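Local coordinates for protein branched-chain-amino-acid aminotransferase (Pseudomonas sp. UW4, PDB 6JIF) that catalyses the pyridoxal-phosphate-dependent transfer of amino groups from branched-chain amino acids to keto acids, at residues Y177-I189 against A306-N318. Sequence-based numbering, arbitrary orientation.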
loop_
_atom_site.group_PDB
_atom_site.type_symbol
_atom_site.label_atom_id
_atom_site.label_comp_id
_atom_site.label_asym_id
_atom_site.label_seq_id
_atom_site.Cartn_x
_atom_site.Cartn_y
_atom_site.Cartn_z
ATOM N N TYR B 177 11.116 0.058 23.594
ATOM C CA TYR B 177 10.576 0.941 22.568
ATOM C C TYR B 177 10.381 2.349 23.134
ATOM O O TYR B 177 10.753 3.338 22.495
ATOM C CB TYR B 177 9.266 0.361 22.021
ATOM C CG TYR B 177 8.682 1.131 20.849
ATOM C CD1 TYR B 177 7.916 2.283 21.047
ATOM C CD2 TYR B 177 8.893 0.701 19.541
ATOM C CE1 TYR B 177 7.392 2.991 19.967
ATOM C CE2 TYR B 177 8.373 1.386 18.459
ATOM C CZ TYR B 177 7.625 2.535 18.670
ATOM O OH TYR B 177 7.119 3.227 17.588
ATOM N N PHE B 178 9.760 2.466 24.308
ATOM C CA PHE B 178 9.765 3.696 25.095
ATOM C C PHE B 178 10.817 3.570 26.190
ATOM O O PHE B 178 10.887 2.539 26.870
ATOM C CB PHE B 178 8.402 3.975 25.718
ATOM C CG PHE B 178 7.307 4.052 24.712
ATOM C CD1 PHE B 178 6.474 2.945 24.465
ATOM C CD2 PHE B 178 7.109 5.213 23.974
ATOM C CE1 PHE B 178 5.466 3.013 23.499
ATOM C CE2 PHE B 178 6.106 5.275 23.021
ATOM C CZ PHE B 178 5.286 4.176 22.791
ATOM N N LYS B 179 11.592 4.629 26.411
ATOM C CA LYS B 179 12.507 4.557 27.538
ATOM C C LYS B 179 11.804 5.025 28.814
ATOM O O LYS B 179 10.818 5.768 28.768
ATOM C CB LYS B 179 13.814 5.327 27.299
ATOM C CG LYS B 179 14.576 4.894 26.011
ATOM C CD LYS B 179 16.083 4.905 26.411
ATOM C CE LYS B 179 17.279 4.781 25.400
ATOM N NZ LYS B 179 17.566 5.755 24.295
ATOM N N GLY B 180 12.268 4.498 29.957
ATOM C CA GLY B 180 11.638 4.741 31.242
ATOM C C GLY B 180 10.819 3.577 31.773
ATOM O O GLY B 180 10.383 3.613 32.938
ATOM N N GLY B 181 10.626 2.544 30.960
ATOM C CA GLY B 181 9.830 1.385 31.296
ATOM C C GLY B 181 8.372 1.545 30.919
ATOM O O GLY B 181 8.045 2.292 29.991
ATOM N N LEU B 182 7.498 0.891 31.689
ATOM C CA LEU B 182 6.061 0.857 31.434
ATOM C C LEU B 182 5.440 2.084 32.053
ATOM O O LEU B 182 5.509 2.269 33.280
ATOM C CB LEU B 182 5.430 -0.365 32.072
ATOM C CG LEU B 182 5.179 -1.694 31.438
ATOM C CD1 LEU B 182 4.281 -2.365 32.457
ATOM C CD2 LEU B 182 4.554 -1.650 30.073
ATOM N N THR B 183 4.817 2.896 31.213
ATOM C CA THR B 183 4.205 4.125 31.666
ATOM C C THR B 183 2.998 4.340 30.792
ATOM O O THR B 183 2.953 3.790 29.681
ATOM C CB THR B 183 5.157 5.323 31.538
ATOM O OG1 THR B 183 4.628 6.395 32.303
ATOM C CG2 THR B 183 5.270 5.740 30.052
ATOM N N PRO B 184 1.976 5.047 31.270
ATOM C CA PRO B 184 0.821 5.319 30.390
ATOM C C PRO B 184 1.096 6.369 29.324
ATOM O O PRO B 184 1.766 7.375 29.557
ATOM C CB PRO B 184 -0.254 5.854 31.346
ATOM C CG PRO B 184 0.262 5.555 32.759
ATOM C CD PRO B 184 1.754 5.477 32.665
ATOM N N HIS B 185 0.458 6.185 28.170
ATOM C CA HIS B 185 0.556 7.104 27.047
ATOM C C HIS B 185 -0.846 7.427 26.612
ATOM O O HIS B 185 -1.736 6.586 26.758
ATOM C CB HIS B 185 1.266 6.466 25.839
ATOM C CG HIS B 185 2.586 5.919 26.190
ATOM N ND1 HIS B 185 3.752 6.616 25.991
ATOM C CD2 HIS B 185 2.925 4.795 26.857
ATOM C CE1 HIS B 185 4.761 5.931 26.488
ATOM N NE2 HIS B 185 4.287 4.820 27.019
ATOM N N ASN B 186 -1.023 8.628 26.051
ATOM C CA ASN B 186 -2.315 9.088 25.524
ATOM C C ASN B 186 -2.361 8.916 24.011
ATOM O O ASN B 186 -1.357 9.161 23.331
ATOM C CB ASN B 186 -2.607 10.549 25.875
ATOM C CG ASN B 186 -2.693 10.750 27.377
ATOM O OD1 ASN B 186 -3.036 9.837 28.110
ATOM N ND2 ASN B 186 -2.369 11.958 27.846
ATOM N N PHE B 187 -3.536 8.515 23.500
ATOM C CA PHE B 187 -3.746 8.324 22.054
ATOM C C PHE B 187 -4.992 9.078 21.633
ATOM O O PHE B 187 -5.830 9.411 22.477
ATOM C CB PHE B 187 -3.878 6.827 21.678
ATOM C CG PHE B 187 -2.646 5.993 21.998
ATOM C CD1 PHE B 187 -2.397 5.583 23.277
ATOM C CD2 PHE B 187 -1.753 5.641 20.979
ATOM C CE1 PHE B 187 -1.258 4.793 23.571
ATOM C CE2 PHE B 187 -0.660 4.889 21.251
ATOM C CZ PHE B 187 -0.401 4.461 22.579
ATOM N N GLN B 188 -5.121 9.358 20.322
ATOM C CA GLN B 188 -6.217 10.162 19.778
ATOM C C GLN B 188 -6.992 9.395 18.709
ATOM O O GLN B 188 -6.389 8.848 17.787
ATOM C CB GLN B 188 -5.682 11.433 19.146
ATOM C CG GLN B 188 -6.781 12.372 18.691
ATOM C CD GLN B 188 -6.227 13.568 18.007
ATOM O OE1 GLN B 188 -5.479 13.473 17.034
ATOM N NE2 GLN B 188 -6.573 14.744 18.532
ATOM N N ILE B 189 -8.314 9.367 18.816
ATOM C CA ILE B 189 -9.107 8.747 17.723
ATOM C C ILE B 189 -8.878 9.499 16.426
ATOM O O ILE B 189 -8.864 10.727 16.386
ATOM C CB ILE B 189 -10.606 8.714 18.078
ATOM C CG1 ILE B 189 -10.850 7.789 19.263
ATOM C CG2 ILE B 189 -11.470 8.302 16.863
ATOM C CD1 ILE B 189 -10.192 6.408 19.194
ATOM N N ALA B 306 7.114 -4.839 18.744
ATOM C CA ALA B 306 8.117 -3.823 19.067
ATOM C C ALA B 306 7.904 -3.247 20.465
ATOM O O ALA B 306 8.858 -3.106 21.243
ATOM C CB ALA B 306 8.127 -2.718 18.006
ATOM N N ALA B 307 6.671 -2.929 20.814
ATOM C CA ALA B 307 6.414 -2.278 22.091
ATOM C C ALA B 307 6.132 -3.256 23.217
ATOM O O ALA B 307 6.334 -2.911 24.384
ATOM C CB ALA B 307 5.219 -1.352 21.931
ATOM N N VAL B 308 5.822 -4.507 22.895
ATOM C CA VAL B 308 5.336 -5.542 23.815
ATOM C C VAL B 308 3.956 -5.104 24.318
ATOM O O VAL B 308 2.924 -5.504 23.735
ATOM C CB VAL B 308 6.324 -5.898 24.958
ATOM C CG1 VAL B 308 5.801 -7.121 25.709
ATOM C CG2 VAL B 308 7.715 -6.203 24.384
ATOM N N ILE B 309 3.909 -4.228 25.330
ATOM C CA ILE B 309 2.648 -3.636 25.756
ATOM C C ILE B 309 2.889 -2.149 25.927
ATOM O O ILE B 309 3.853 -1.758 26.582
ATOM C CB ILE B 309 2.124 -4.247 27.066
ATOM C CG1 ILE B 309 1.667 -5.674 26.808
ATOM C CG2 ILE B 309 0.925 -3.419 27.621
ATOM C CD1 ILE B 309 1.023 -6.306 28.003
ATOM N N THR B 310 2.020 -1.313 25.332
ATOM C CA THR B 310 2.054 0.118 25.622
ATOM C C THR B 310 0.815 0.425 26.448
ATOM O O THR B 310 -0.298 0.291 25.931
ATOM C CB THR B 310 2.052 0.922 24.323
ATOM O OG1 THR B 310 3.182 0.533 23.522
ATOM C CG2 THR B 310 2.089 2.420 24.619
ATOM N N PRO B 311 0.930 0.793 27.721
ATOM C CA PRO B 311 -0.272 1.112 28.496
ATOM C C PRO B 311 -0.921 2.392 27.974
ATOM O O PRO B 311 -0.235 3.324 27.548
ATOM C CB PRO B 311 0.264 1.256 29.934
ATOM C CG PRO B 311 1.490 0.505 29.959
ATOM C CD PRO B 311 2.112 0.738 28.579
ATOM N N ILE B 312 -2.255 2.394 27.917
ATOM C CA ILE B 312 -2.998 3.570 27.485
ATOM C C ILE B 312 -3.435 4.337 28.727
ATOM O O ILE B 312 -4.132 3.792 29.591
ATOM C CB ILE B 312 -4.200 3.215 26.610
ATOM C CG1 ILE B 312 -3.679 2.663 25.277
ATOM C CG2 ILE B 312 -5.072 4.464 26.423
ATOM C CD1 ILE B 312 -4.684 1.843 24.560
ATOM N N GLY B 313 -2.999 5.576 28.823
ATOM C CA GLY B 313 -3.466 6.419 29.921
ATOM C C GLY B 313 -4.845 6.952 29.544
ATOM O O GLY B 313 -5.840 6.700 30.245
ATOM N N GLY B 314 -4.962 7.547 28.375
ATOM C CA GLY B 314 -6.246 8.113 27.988
ATOM C C GLY B 314 -6.389 8.069 26.488
ATOM O O GLY B 314 -5.398 8.077 25.758
ATOM N N ILE B 315 -7.633 8.076 26.038
ATOM C CA ILE B 315 -7.975 8.208 24.622
ATOM C C ILE B 315 -8.736 9.512 24.437
ATOM O O ILE B 315 -9.741 9.736 25.115
ATOM C CB ILE B 315 -8.827 7.032 24.121
ATOM C CG1 ILE B 315 -7.962 5.767 24.194
ATOM C CG2 ILE B 315 -9.328 7.328 22.723
ATOM C CD1 ILE B 315 -8.717 4.503 23.864
ATOM N N ASP B 316 -8.268 10.341 23.509
ATOM C CA ASP B 316 -8.958 11.592 23.158
ATOM C C ASP B 316 -9.946 11.304 22.029
ATOM O O ASP B 316 -9.570 10.766 20.980
ATOM C CB ASP B 316 -7.934 12.630 22.722
ATOM C CG ASP B 316 -8.549 13.942 22.347
ATOM O OD1 ASP B 316 -9.145 14.537 23.233
ATOM O OD2 ASP B 316 -8.413 14.383 21.182
ATOM N N TYR B 317 -11.205 11.647 22.262
ATOM C CA TYR B 317 -12.295 11.364 21.314
ATOM C C TYR B 317 -13.255 12.556 21.375
ATOM O O TYR B 317 -13.680 12.950 22.467
ATOM C CB TYR B 317 -13.019 10.079 21.713
ATOM C CG TYR B 317 -14.163 9.683 20.782
ATOM C CD1 TYR B 317 -13.964 9.666 19.436
ATOM C CD2 TYR B 317 -15.440 9.382 21.291
ATOM C CE1 TYR B 317 -14.986 9.342 18.568
ATOM C CE2 TYR B 317 -16.475 9.032 20.432
ATOM C CZ TYR B 317 -16.237 9.029 19.087
ATOM O OH TYR B 317 -17.283 8.687 18.248
ATOM N N ASN B 318 -13.591 13.128 20.221
ATOM C CA ASN B 318 -14.424 14.351 20.206
ATOM C C ASN B 318 -13.880 15.363 21.215
ATOM O O ASN B 318 -14.634 15.959 21.978
ATOM C CB ASN B 318 -15.882 14.038 20.513
ATOM C CG ASN B 318 -16.535 13.244 19.423
ATOM O OD1 ASN B 318 -16.191 13.397 18.246
ATOM N ND2 ASN B 318 -17.450 12.366 19.795
HETATM O O HOH W 1 9.970 -2.459 24.276
#
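Ala306 meets Tyr177 in the loops that lead into a parallel strand pair, 185-189 beside 308-317, of the mixed sheet of this class IV aminotransferase; the side chain of Ala306 lies about 7 Å from the bound pyridoxal-5'-phosphate. Its small CB lies 3.8 Å from Tyr177 CD2, and one water links Tyr177 N to Ala306 O. Thr310, offering both hydroxyl and methyl, meets three rings: OG1 lies in plane at the edge of Phe178, while CG2, anti to the backbone N, comes 3.4 Å from His185 CD2 and reaches the edge of Phe187. The compact ring of Pro311 packs against Leu182 CD2, and its carbonyl accepts His185 N. The branched, apolar Ile312 crosses Phe187 at about a right angle, CG1 3.6 Å from CE1. Gly313 suits its tight place, since a CB would press on Pro184 CB; its N bonds His185 O from above the carbonyl plane. Gly314 O accepts Phe187 N, and beyond it Ile315 CG2 touches Ile189 CD1. Asp316 and Gln188 point the same way from one sheet face, so the carboxylate can take the amide N-H. A leucine at Gln188 would probably leave OD2 without this partner. NE2 meets the anti side of Asp316 OD2, 3.2 Å away, at 167°.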